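Long-range contacts in flavin reductase (Uncultured bacterium, PDB 5CHO), which probably reduces flavin with a nicotinamide cofactor and passes the reduced flavin to the tryptophan halogenase of a two-component system, and is seen here with FAD bound: residues Leu75-Val80 / His160-Gly165; Thr49-Gly54 / Gly88-Val93; Gly94-Ser99 / Phe147-Trp152. One frame throughout, in Å; residues are numbered along the deposited sequence.

Contact 1 of 3, residues Leu75-Val80 / His160-Gly165; sequences LILVCV and HSIFVG. With FAD (flavin-adenine dinucleotide), chain I.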
loop_
_atom_site.group_PDB
_atom_site.type_symbol
_atom_site.label_atom_id
_atom_site.label_comp_id
_atom_site.label_asym_id
_atom_site.label_seq_id
_atom_site.Cartn_x
_atom_site.Cartn_y
_atom_site.Cartn_z
ATOM N N LEU A 75 0.112 -2.508 13.882
ATOM C CA LEU A 75 0.933 -1.496 13.230
ATOM C C LEU A 75 0.430 -1.168 11.826
ATOM O O LEU A 75 -0.130 -2.024 11.141
ATOM C CB LEU A 75 2.386 -1.964 13.140
ATOM C CG LEU A 75 3.220 -2.254 14.392
ATOM C CD1 LEU A 75 4.625 -2.684 14.033
ATOM C CD2 LEU A 75 3.246 -1.054 15.323
ATOM N N ILE A 76 0.624 0.082 11.412
ATOM C CA ILE A 76 0.424 0.483 10.020
ATOM C C ILE A 76 1.616 1.319 9.576
ATOM O O ILE A 76 2.446 1.697 10.402
ATOM C CB ILE A 76 -0.886 1.277 9.815
ATOM C CG1 ILE A 76 -0.899 2.567 10.643
ATOM C CG2 ILE A 76 -2.084 0.419 10.180
ATOM C CD1 ILE A 76 -0.403 3.796 9.900
ATOM N N LEU A 77 1.719 1.596 8.279
ATOM C CA LEU A 77 2.742 2.518 7.805
ATOM C C LEU A 77 2.220 3.454 6.728
ATOM O O LEU A 77 1.236 3.166 6.051
ATOM C CB LEU A 77 3.967 1.748 7.291
ATOM C CG LEU A 77 3.942 0.912 6.010
ATOM C CD1 LEU A 77 3.918 1.767 4.741
ATOM C CD2 LEU A 77 5.157 -0.000 6.013
ATOM N N VAL A 78 2.904 4.585 6.591
ATOM C CA VAL A 78 2.700 5.513 5.489
ATOM C C VAL A 78 4.062 6.002 5.034
ATOM O O VAL A 78 4.987 6.091 5.842
ATOM C CB VAL A 78 1.834 6.726 5.890
ATOM C CG1 VAL A 78 0.410 6.296 6.226
ATOM C CG2 VAL A 78 2.463 7.469 7.068
ATOM N N CYS A 79 4.192 6.310 3.747
ATOM C CA CYS A 79 5.438 6.857 3.222
ATOM C C CYS A 79 5.260 8.335 2.916
ATOM O O CYS A 79 4.385 8.714 2.138
ATOM C CB CYS A 79 5.881 6.104 1.971
ATOM S SG CYS A 79 6.049 4.326 2.219
ATOM N N VAL A 80 6.094 9.166 3.534
ATOM C CA VAL A 80 5.994 10.610 3.375
ATOM C C VAL A 80 7.293 11.205 2.843
ATOM O O VAL A 80 8.377 10.962 3.375
ATOM C CB VAL A 80 5.618 11.291 4.707
ATOM C CG1 VAL A 80 5.409 12.787 4.506
ATOM C CG2 VAL A 80 4.370 10.647 5.281
ATOM N N HIS A 160 11.726 9.495 0.485
ATOM C CA HIS A 160 10.635 9.380 1.452
ATOM C C HIS A 160 11.170 8.792 2.746
ATOM O O HIS A 160 12.278 8.258 2.782
ATOM C CB HIS A 160 9.500 8.485 0.937
ATOM C CG HIS A 160 8.587 9.147 -0.048
ATOM N ND1 HIS A 160 9.016 9.622 -1.266
ATOM C CD2 HIS A 160 7.251 9.368 -0.005
ATOM C CE1 HIS A 160 7.987 10.130 -1.924
ATOM N NE2 HIS A 160 6.906 9.991 -1.178
ATOM N N SER A 161 10.379 8.893 3.806
ATOM C CA SER A 161 10.603 8.096 5.003
ATOM C C SER A 161 9.378 7.232 5.238
ATOM O O SER A 161 8.259 7.647 4.940
ATOM C CB SER A 161 10.881 8.977 6.222
ATOM O OG SER A 161 12.147 9.601 6.121
ATOM N N ILE A 162 9.593 6.036 5.773
ATOM C CA ILE A 162 8.500 5.144 6.128
ATOM C C ILE A 162 8.146 5.343 7.593
ATOM O O ILE A 162 8.946 5.043 8.478
ATOM C CB ILE A 162 8.867 3.668 5.873
ATOM C CG1 ILE A 162 9.186 3.450 4.389
ATOM C CG2 ILE A 162 7.726 2.751 6.291
ATOM C CD1 ILE A 162 9.994 2.194 4.110
ATOM N N PHE A 163 6.940 5.843 7.843
ATOM C CA PHE A 163 6.486 6.108 9.202
ATOM C C PHE A 163 5.605 4.962 9.676
ATOM O O PHE A 163 4.506 4.771 9.162
ATOM C CB PHE A 163 5.710 7.427 9.277
ATOM C CG PHE A 163 6.560 8.646 9.071
ATOM C CD1 PHE A 163 6.907 9.058 7.799
ATOM C CD2 PHE A 163 7.016 9.378 10.152
ATOM C CE1 PHE A 163 7.688 10.180 7.606
ATOM C CE2 PHE A 163 7.797 10.501 9.966
ATOM C CZ PHE A 163 8.135 10.900 8.688
ATOM N N VAL A 164 6.084 4.214 10.665
ATOM C CA VAL A 164 5.330 3.097 11.217
ATOM C C VAL A 164 4.588 3.569 12.459
ATOM O O VAL A 164 5.200 4.086 13.394
ATOM C CB VAL A 164 6.239 1.911 11.584
ATOM C CG1 VAL A 164 5.404 0.710 11.997
ATOM C CG2 VAL A 164 7.139 1.553 10.418
ATOM N N GLY A 165 3.270 3.403 12.457
ATOM C CA GLY A 165 2.449 3.816 13.579
ATOM C C GLY A 165 1.855 2.629 14.302
ATOM O O GLY A 165 1.339 1.711 13.666
HETATM P PA FAD I . 4.097 20.025 1.225
HETATM O O1A FAD I . 4.636 21.082 2.146
HETATM O O2A FAD I . 2.841 20.480 0.590
HETATM O O5B FAD I . 5.174 19.709 0.059
HETATM C C5B FAD I . 4.799 18.794 -0.979
HETATM C C4B FAD I . 5.820 18.878 -2.173
HETATM O O4B FAD I . 5.674 20.002 -2.783
HETATM C C3B FAD I . 7.248 18.853 -1.640
HETATM O O3B FAD I . 8.066 18.079 -2.449
HETATM C C2B FAD I . 7.705 20.311 -1.659
HETATM O O2B FAD I . 9.173 20.403 -2.074
HETATM C C1B FAD I . 6.988 20.894 -2.553
HETATM N N9A FAD I . 6.604 22.180 -2.097
HETATM C C8A FAD I . 5.421 22.538 -1.541
HETATM N N7A FAD I . 5.480 23.862 -1.250
HETATM C C5A FAD I . 6.702 24.318 -1.625
HETATM C C6A FAD I . 7.294 25.570 -1.554
HETATM N N6A FAD I . 6.846 26.869 -1.075
HETATM N N1A FAD I . 8.553 25.749 -2.014
HETATM C C2A FAD I . 9.253 24.697 -2.546
HETATM N N3A FAD I . 8.676 23.456 -2.610
HETATM C C4A FAD I . 7.398 23.273 -2.150
HETATM N N1 FAD I . 2.651 12.355 -0.761
HETATM C C2 FAD I . 3.518 11.569 0.116
HETATM O O2 FAD I . 4.522 12.085 0.621
HETATM N N3 FAD I . 3.205 10.171 0.389
HETATM C C4 FAD I . 2.049 9.579 -0.201
HETATM O O4 FAD I . 1.805 8.477 0.020
HETATM C C4X FAD I . 1.170 10.394 -1.099
HETATM N N5 FAD I . 0.007 9.822 -1.704
HETATM C C5X FAD I . -0.866 10.637 -2.584
HETATM C C6 FAD I . -2.028 10.066 -3.185
HETATM C C7 FAD I . -2.843 10.842 -4.021
HETATM C C7M FAD I . -4.003 9.913 -4.492
HETATM C C8 FAD I . -2.508 12.178 -4.250
HETATM C C8M FAD I . -3.500 12.934 -5.196
HETATM C C9 FAD I . -1.368 12.734 -3.656
HETATM C C9A FAD I . -0.539 11.967 -2.824
HETATM N N10 FAD I . 0.646 12.565 -2.214
HETATM C C10 FAD I . 1.494 11.764 -1.353
HETATM C "C1'" FAD I . 1.016 13.989 -2.462
HETATM C "C2'" FAD I . 0.750 14.840 -1.205
HETATM O "O2'" FAD I . -0.584 14.694 -0.826
HETATM C "C3'" FAD I . 1.048 16.282 -1.541
HETATM O "O3'" FAD I . 2.404 16.414 -1.835
HETATM C "C4'" FAD I . 0.693 17.196 -0.364
HETATM O "O4'" FAD I . 0.708 18.499 -0.786
HETATM C "C5'" FAD I . 1.727 17.022 0.767
HETATM O "O5'" FAD I . 1.397 17.880 1.852
HETATM P P FAD I . 2.564 18.359 2.866
HETATM O O1P FAD I . 2.119 19.609 3.580
HETATM O O2P FAD I . 2.875 17.244 3.873
HETATM O O3P FAD I . 3.848 18.671 2.017
#

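Contact 2 of 3, residues Thr49-Gly54 / Gly88-Val93; sequences TVVTVG and GSLLEV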
loop_
_atom_site.group_PDB
_atom_site.type_symbol
_atom_site.label_atom_id
_atom_site.label_comp_id
_atom_site.label_asym_id
_atom_site.label_seq_id
_atom_site.Cartn_x
_atom_site.Cartn_y
_atom_site.Cartn_z
ATOM N N THR A 49 -6.184 7.892 1.513
ATOM C CA THR A 49 -6.359 8.405 2.874
ATOM C C THR A 49 -5.976 9.869 3.019
ATOM O O THR A 49 -5.346 10.458 2.141
ATOM C CB THR A 49 -5.515 7.629 3.904
ATOM O OG1 THR A 49 -4.158 8.076 3.834
ATOM C CG2 THR A 49 -5.562 6.135 3.656
ATOM N N VAL A 50 -6.381 10.444 4.146
ATOM C CA VAL A 50 -5.826 11.705 4.612
ATOM C C VAL A 50 -5.133 11.478 5.948
ATOM O O VAL A 50 -5.756 11.061 6.924
ATOM C CB VAL A 50 -6.901 12.790 4.758
ATOM C CG1 VAL A 50 -6.327 14.010 5.458
ATOM C CG2 VAL A 50 -7.439 13.173 3.394
ATOM N N VAL A 51 -3.832 11.744 5.965
ATOM C CA VAL A 51 -3.018 11.653 7.168
ATOM C C VAL A 51 -2.991 13.006 7.868
ATOM O O VAL A 51 -2.759 14.027 7.224
ATOM C CB VAL A 51 -1.588 11.203 6.821
ATOM C CG1 VAL A 51 -0.700 11.210 8.049
ATOM C CG2 VAL A 51 -1.619 9.828 6.167
ATOM N N THR A 52 -3.246 13.019 9.177
ATOM C CA THR A 52 -3.370 14.273 9.923
ATOM C C THR A 52 -2.618 14.252 11.253
ATOM O O THR A 52 -2.383 13.188 11.825
ATOM C CB THR A 52 -4.845 14.594 10.226
ATOM O OG1 THR A 52 -5.360 13.649 11.172
ATOM C CG2 THR A 52 -5.679 14.541 8.960
ATOM N N VAL A 53 -2.247 15.435 11.738
ATOM C CA VAL A 53 -1.770 15.588 13.109
ATOM C C VAL A 53 -2.606 16.654 13.810
ATOM O O VAL A 53 -3.206 17.509 13.157
ATOM C CB VAL A 53 -0.284 15.992 13.183
ATOM C CG1 VAL A 53 0.591 14.937 12.518
ATOM C CG2 VAL A 53 -0.064 17.349 12.539
ATOM N N GLY A 54 -2.638 16.604 15.137
ATOM C CA GLY A 54 -3.269 17.645 15.928
ATOM C C GLY A 54 -2.215 18.571 16.505
ATOM O O GLY A 54 -1.242 18.909 15.832
ATOM N N GLY A 88 7.881 16.634 8.791
ATOM C CA GLY A 88 8.258 17.308 10.020
ATOM C C GLY A 88 7.195 17.242 11.105
ATOM O O GLY A 88 7.516 17.007 12.270
ATOM N N SER A 89 5.934 17.448 10.726
ATOM C CA SER A 89 4.822 17.401 11.678
ATOM C C SER A 89 4.709 16.042 12.367
ATOM O O SER A 89 4.431 15.957 13.565
ATOM C CB SER A 89 3.495 17.737 10.987
ATOM O OG SER A 89 3.597 18.901 10.188
ATOM N N LEU A 90 4.914 14.976 11.602
ATOM C CA LEU A 90 4.785 13.632 12.152
ATOM C C LEU A 90 5.871 13.424 13.208
ATOM O O LEU A 90 5.594 12.950 14.309
ATOM C CB LEU A 90 4.870 12.576 11.042
ATOM C CG LEU A 90 3.639 12.556 10.127
ATOM C CD1 LEU A 90 3.890 11.728 8.873
ATOM C CD2 LEU A 90 2.410 12.035 10.862
ATOM N N LEU A 91 7.105 13.778 12.863
ATOM C CA LEU A 91 8.214 13.711 13.809
ATOM C C LEU A 91 8.039 14.631 15.021
ATOM O O LEU A 91 8.334 14.236 16.149
ATOM C CB LEU A 91 9.535 14.044 13.108
ATOM C CG LEU A 91 10.014 13.044 12.049
ATOM C CD1 LEU A 91 11.330 13.478 11.395
ATOM C CD2 LEU A 91 10.137 11.648 12.654
ATOM N N GLU A 92 7.565 15.853 14.791
ATOM C CA GLU A 92 7.392 16.816 15.877
ATOM C C GLU A 92 6.300 16.379 16.850
ATOM O O GLU A 92 6.491 16.426 18.064
ATOM C CB GLU A 92 7.081 18.213 15.320
ATOM C CG GLU A 92 7.196 19.342 16.347
ATOM C CD GLU A 92 6.925 20.714 15.749
ATOM O OE1 GLU A 92 6.871 20.827 14.506
ATOM O OE2 GLU A 92 6.765 21.681 16.523
ATOM N N VAL A 93 5.153 15.965 16.319
ATOM C CA VAL A 93 3.979 15.679 17.147
ATOM C C VAL A 93 3.956 14.241 17.693
ATOM O O VAL A 93 3.367 13.972 18.741
ATOM C CB VAL A 93 2.689 15.963 16.359
ATOM C CG1 VAL A 93 1.465 15.647 17.201
ATOM C CG2 VAL A 93 2.675 17.415 15.918
#

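Contact 3 of 3, residues Gly94-Ser99 / Phe147-Trp152; sequences GSFGVS and FECALW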
loop_
_atom_site.group_PDB
_atom_site.type_symbol
_atom_site.label_atom_id
_atom_site.label_comp_id
_atom_site.label_asym_id
_atom_site.label_seq_id
_atom_site.Cartn_x
_atom_site.Cartn_y
_atom_site.Cartn_z
ATOM N N GLY A 94 4.602 13.322 16.983
ATOM C CA GLY A 94 4.717 11.942 17.433
ATOM C C GLY A 94 3.454 11.090 17.426
ATOM O O GLY A 94 3.498 9.921 17.814
ATOM N N SER A 95 2.335 11.652 16.983
ATOM C CA SER A 95 1.123 10.863 16.764
ATOM C C SER A 95 0.341 11.428 15.585
ATOM O O SER A 95 0.548 12.575 15.190
ATOM C CB SER A 95 0.245 10.839 18.020
ATOM O OG SER A 95 -0.272 12.127 18.306
ATOM N N PHE A 96 -0.554 10.627 15.020
ATOM C CA PHE A 96 -1.286 11.059 13.840
ATOM C C PHE A 96 -2.566 10.272 13.591
ATOM O O PHE A 96 -2.776 9.194 14.149
ATOM C CB PHE A 96 -0.382 10.973 12.605
ATOM C CG PHE A 96 0.121 9.592 12.307
ATOM C CD1 PHE A 96 -0.541 8.779 11.394
ATOM C CD2 PHE A 96 1.274 9.113 12.913
ATOM C CE1 PHE A 96 -0.067 7.509 11.102
ATOM C CE2 PHE A 96 1.751 7.849 12.627
ATOM C CZ PHE A 96 1.080 7.044 11.721
ATOM N N GLY A 97 -3.410 10.843 12.739
ATOM C CA GLY A 97 -4.664 10.233 12.341
ATOM C C GLY A 97 -4.610 9.792 10.893
ATOM O O GLY A 97 -3.810 10.299 10.109
ATOM N N VAL A 98 -5.455 8.827 10.551
ATOM C CA VAL A 98 -5.600 8.359 9.181
ATOM C C VAL A 98 -7.080 8.144 8.900
ATOM O O VAL A 98 -7.759 7.459 9.663
ATOM C CB VAL A 98 -4.818 7.040 8.948
ATOM C CG1 VAL A 98 -5.004 6.531 7.523
ATOM C CG2 VAL A 98 -3.334 7.216 9.275
ATOM N N SER A 99 -7.579 8.736 7.817
ATOM C CA SER A 99 -8.969 8.550 7.407
ATOM C C SER A 99 -9.014 7.956 6.011
ATOM O O SER A 99 -8.447 8.516 5.079
ATOM C CB SER A 99 -9.740 9.874 7.433
ATOM O OG SER A 99 -9.544 10.569 8.650
ATOM N N PHE A 147 -8.309 5.767 11.913
ATOM C CA PHE A 147 -7.232 5.229 12.738
ATOM C C PHE A 147 -6.557 6.365 13.493
ATOM O O PHE A 147 -6.397 7.458 12.953
ATOM C CB PHE A 147 -6.164 4.500 11.914
ATOM C CG PHE A 147 -6.686 3.378 11.062
ATOM C CD1 PHE A 147 -6.720 2.073 11.538
ATOM C CD2 PHE A 147 -7.140 3.631 9.777
ATOM C CE1 PHE A 147 -7.197 1.042 10.744
ATOM C CE2 PHE A 147 -7.610 2.607 8.979
ATOM C CZ PHE A 147 -7.643 1.311 9.465
ATOM N N GLU A 148 -6.170 6.106 14.738
ATOM C CA GLU A 148 -5.225 6.970 15.442
ATOM C C GLU A 148 -3.979 6.163 15.738
ATOM O O GLU A 148 -4.063 4.990 16.105
ATOM C CB GLU A 148 -5.805 7.534 16.741
ATOM C CG GLU A 148 -6.998 8.448 16.564
ATOM C CD GLU A 148 -7.480 9.012 17.886
ATOM O OE1 GLU A 148 -6.980 10.082 18.293
ATOM O OE2 GLU A 148 -8.347 8.382 18.527
ATOM N N CYS A 149 -2.824 6.798 15.587
ATOM C CA CYS A 149 -1.557 6.098 15.701
ATOM C C CYS A 149 -0.537 6.895 16.488
ATOM O O CYS A 149 -0.550 8.125 16.479
ATOM C CB CYS A 149 -0.997 5.803 14.308
ATOM S SG CYS A 149 -2.178 5.055 13.162
ATOM N N ALA A 150 0.343 6.174 17.171
ATOM C CA ALA A 150 1.528 6.760 17.770
ATOM C C ALA A 150 2.722 6.363 16.925
ATOM O O ALA A 150 2.834 5.208 16.520
ATOM C CB ALA A 150 1.699 6.293 19.191
ATOM N N LEU A 151 3.616 7.309 16.666
ATOM C CA LEU A 151 4.772 7.022 15.839
ATOM C C LEU A 151 5.693 6.037 16.555
ATOM O O LEU A 151 6.197 6.303 17.646
ATOM C CB LEU A 151 5.505 8.317 15.483
ATOM C CG LEU A 151 6.774 8.175 14.639
ATOM C CD1 LEU A 151 6.478 7.439 13.341
ATOM C CD2 LEU A 151 7.371 9.544 14.352
ATOM N N TRP A 152 5.903 4.898 15.906
ATOM C CA TRP A 152 6.691 3.793 16.437
ATOM C C TRP A 152 8.112 4.002 15.952
ATOM O O TRP A 152 9.044 4.136 16.748
ATOM C CB TRP A 152 6.103 2.461 15.946
ATOM C CG TRP A 152 6.594 1.170 16.577
ATOM C CD1 TRP A 152 6.307 0.699 17.829
ATOM C CD2 TRP A 152 7.385 0.151 15.942
ATOM N NE1 TRP A 152 6.893 -0.532 18.020
ATOM C CE2 TRP A 152 7.561 -0.889 16.879
ATOM C CE3 TRP A 152 7.972 0.024 14.677
ATOM C CZ2 TRP A 152 8.303 -2.038 16.592
ATOM C CZ3 TRP A 152 8.710 -1.117 14.394
ATOM C CH2 TRP A 152 8.868 -2.132 15.348
#

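Contact 1 of 3, residues Leu75-Val80 / His160-Gly165
Where Val80 pairs with Ser161 and the His160 ring lies beside Cys79 O, the ladder between 75-80 and 160-165 ends on a flavin. Cys79 O, which turns away from the partner strand, accepts the N3-H of the FAD isoalloxazine at 2.6 Å in a nearly straight bond (165° at the hydrogen). The same carbonyl oxygen sits at the edge of the His160 ring, and His160 CD2 is 3.4 Å from Val80 C; His160 NE2 comes to 3.6 Å from FAD O2, a close approach rather than a hydrogen bond.

Behind this end the two strands run antiparallel, joined by three reciprocal pairs of backbone bonds: Ile76 with Gly165, Val78 with Phe163 and Val80 with Ser161. On the face carrying Val78, Val80 and Phe163, the side chains of Val80 and Phe163 cross at about a right angle, Val80 CB meeting Phe163 CE1 at 3.7 Å. Val78 CG2 also packs on Phe163 CB, and the far part of the ring goes on to Leu90 and Leu91 of helix 85-93. Across the other face Leu77 CD2 packs on Ile162 CG2 at 3.8 Å. Chi1 of -56° sets Cys79 SG beside its own backbone N, anti to the carbonyl carbon, where it lies against Ile162 CG1. Ile162 also meets Leu77 of the second subunit, so this face belongs to the dimer interface. Ser65 OG serves both Cys79 N and FAD. A strand-end carbonyl reading the pyrimidine edge of the flavin fits the FMN-binding split-barrel fold of the flavin reductase-like family.

Contact 2 of 3, residues Thr49-Gly54 / Gly88-Val93
Val53 sets its two methyls against different residues of helix 85-93: chi1 of -60° puts CG1 anti to the carbonyl carbon, where it meets Leu90, and CG2 between the backbone N and the carbonyl carbon, where it meets Ser89. In Leu90, chi2 of 167° carries CD1 into the extended position, and CD2 is the branch that touches the strand. The closest contact is Val53 CG1 to Leu90 CD2 at 3.8 Å, the two side chains meeting at a slant. Val53 CG2 rests on Ser89 CB at 3.9 Å. The serine thus offers its methylene to the strand, while its hydroxyl OG is hydrogen-bonded to Ala85 O one turn back in the same helix.

No hydrogen bond joins 49-54 to 88-93; the contact is almost wholly apolar, made by the aliphatic side chains of Val51, Val53, Leu90 and Val93 and the CB of Ser89. The strand and helix axes stand 8.9 Å apart at 42°, a helix laid aslant over one face of a sheet, here the antiparallel sheet that curls into the barrel of the flavin reductase-like domain. Val51 and Val53 alternate with Thr52, whose side chain points away and whose OG1 bonds to Pro138 O. Leu90 CD2 therefore reaches both valines, though Val51 CG1 is farther off at 4.3 Å.

Toward the helix C-terminus, Val93 CG2 approaches Val53 CB at 4.3 Å and Gly54 O at 4.2 Å, where the strand gives way to loop. Ser89 and Val93 lie one turn apart, joined by the helical bond from Val93 N to Ser89 O (2.8 Å), and so meet Val53 from successive turns. Phe96 of the neighbouring strand 95-100 packs against Val51, Val53 and Leu90 alike.

Contact 3 of 3, residues Gly94-Ser99 / Phe147-Trp152
Phe96 O accepts the N-H of Cys149 at 2.8 Å, the shortest hydrogen bond between 94-99 and 147-152, with the donor nearly in line with the C=O bond. The return bond, Phe96 N to Cys149 O, completes the pair, and Val98 with Phe147 forms a second reciprocal pair. At the other end Leu151 N reaches Gly94 O at 2.9 Å, straight at the hydrogen (172°) but with the donor above the carbonyl plane. Gly94, with its positive phi of 70°, is the residue at which the chain leaves helix 85-93 before entering the strand.

The same Phe96-Cys149 pair also carries the main side-chain contact. Chi1 of 61° sets Phe96 CG between its own backbone N and carbonyl carbon, and the ring reaches across to the partner strand, with one face to Cys149. Cys149 CB stands over that face, 3.8 Å from the ring centroid and shifted toward the rim, making a CH-pi contact; its nearest ring atom is Phe96 CZ, 3.5 Å from CB. The sulfur approaches obliquely, Cys149 SG lying 3.8 Å from Phe96 CE1, as a sulfur-aromatic contact. Val98 CG2 of the same strand as Phe96 sits at the ring edge.

Farther along, Val98 CB and Phe147 CB meet at 4.1 Å, and both side chains also touch Phe66. On the face of Ser95 and Ala150 the contact is slighter, with Ser95 CB close to Cys149 O. Glu148 sends its carboxylate off the ladder, OE1 to Thr135 OG1 and OE2 to Thr169 OG1, which satisfies both buried oxygens. The face of this ladder that carries Phe96, Val98, Phe147 and Cys149 forms part of the apolar interior of a beta-barrel, consistent with the FMN-binding split barrel.

All three contacts belong to the flavin reductase-like domain and reach one curled antiparallel sheet, their centres 8 to 11 Å apart. Contacts 2 and 3 follow in series, helix 85-93 running into strand 95-100, which pairs with strand 46-53 through bonds such as Thr52 O to Gly97 N. Contact 1 spans contact 3 along the chain and alternates with contact 2; strands 145-157 and 160-172 are sheet neighbours, joined by a probable backbone hydrogen bond between Val164 O and Trp152 N. Side chains of the three contacts meet in one apolar interior, for example Phe163 with Leu151 and Ile76 with Cys149, which ties the flavin-binding strand end of contact 1 to the helix and ladder. Contacts 1 and 3 also touch the second subunit.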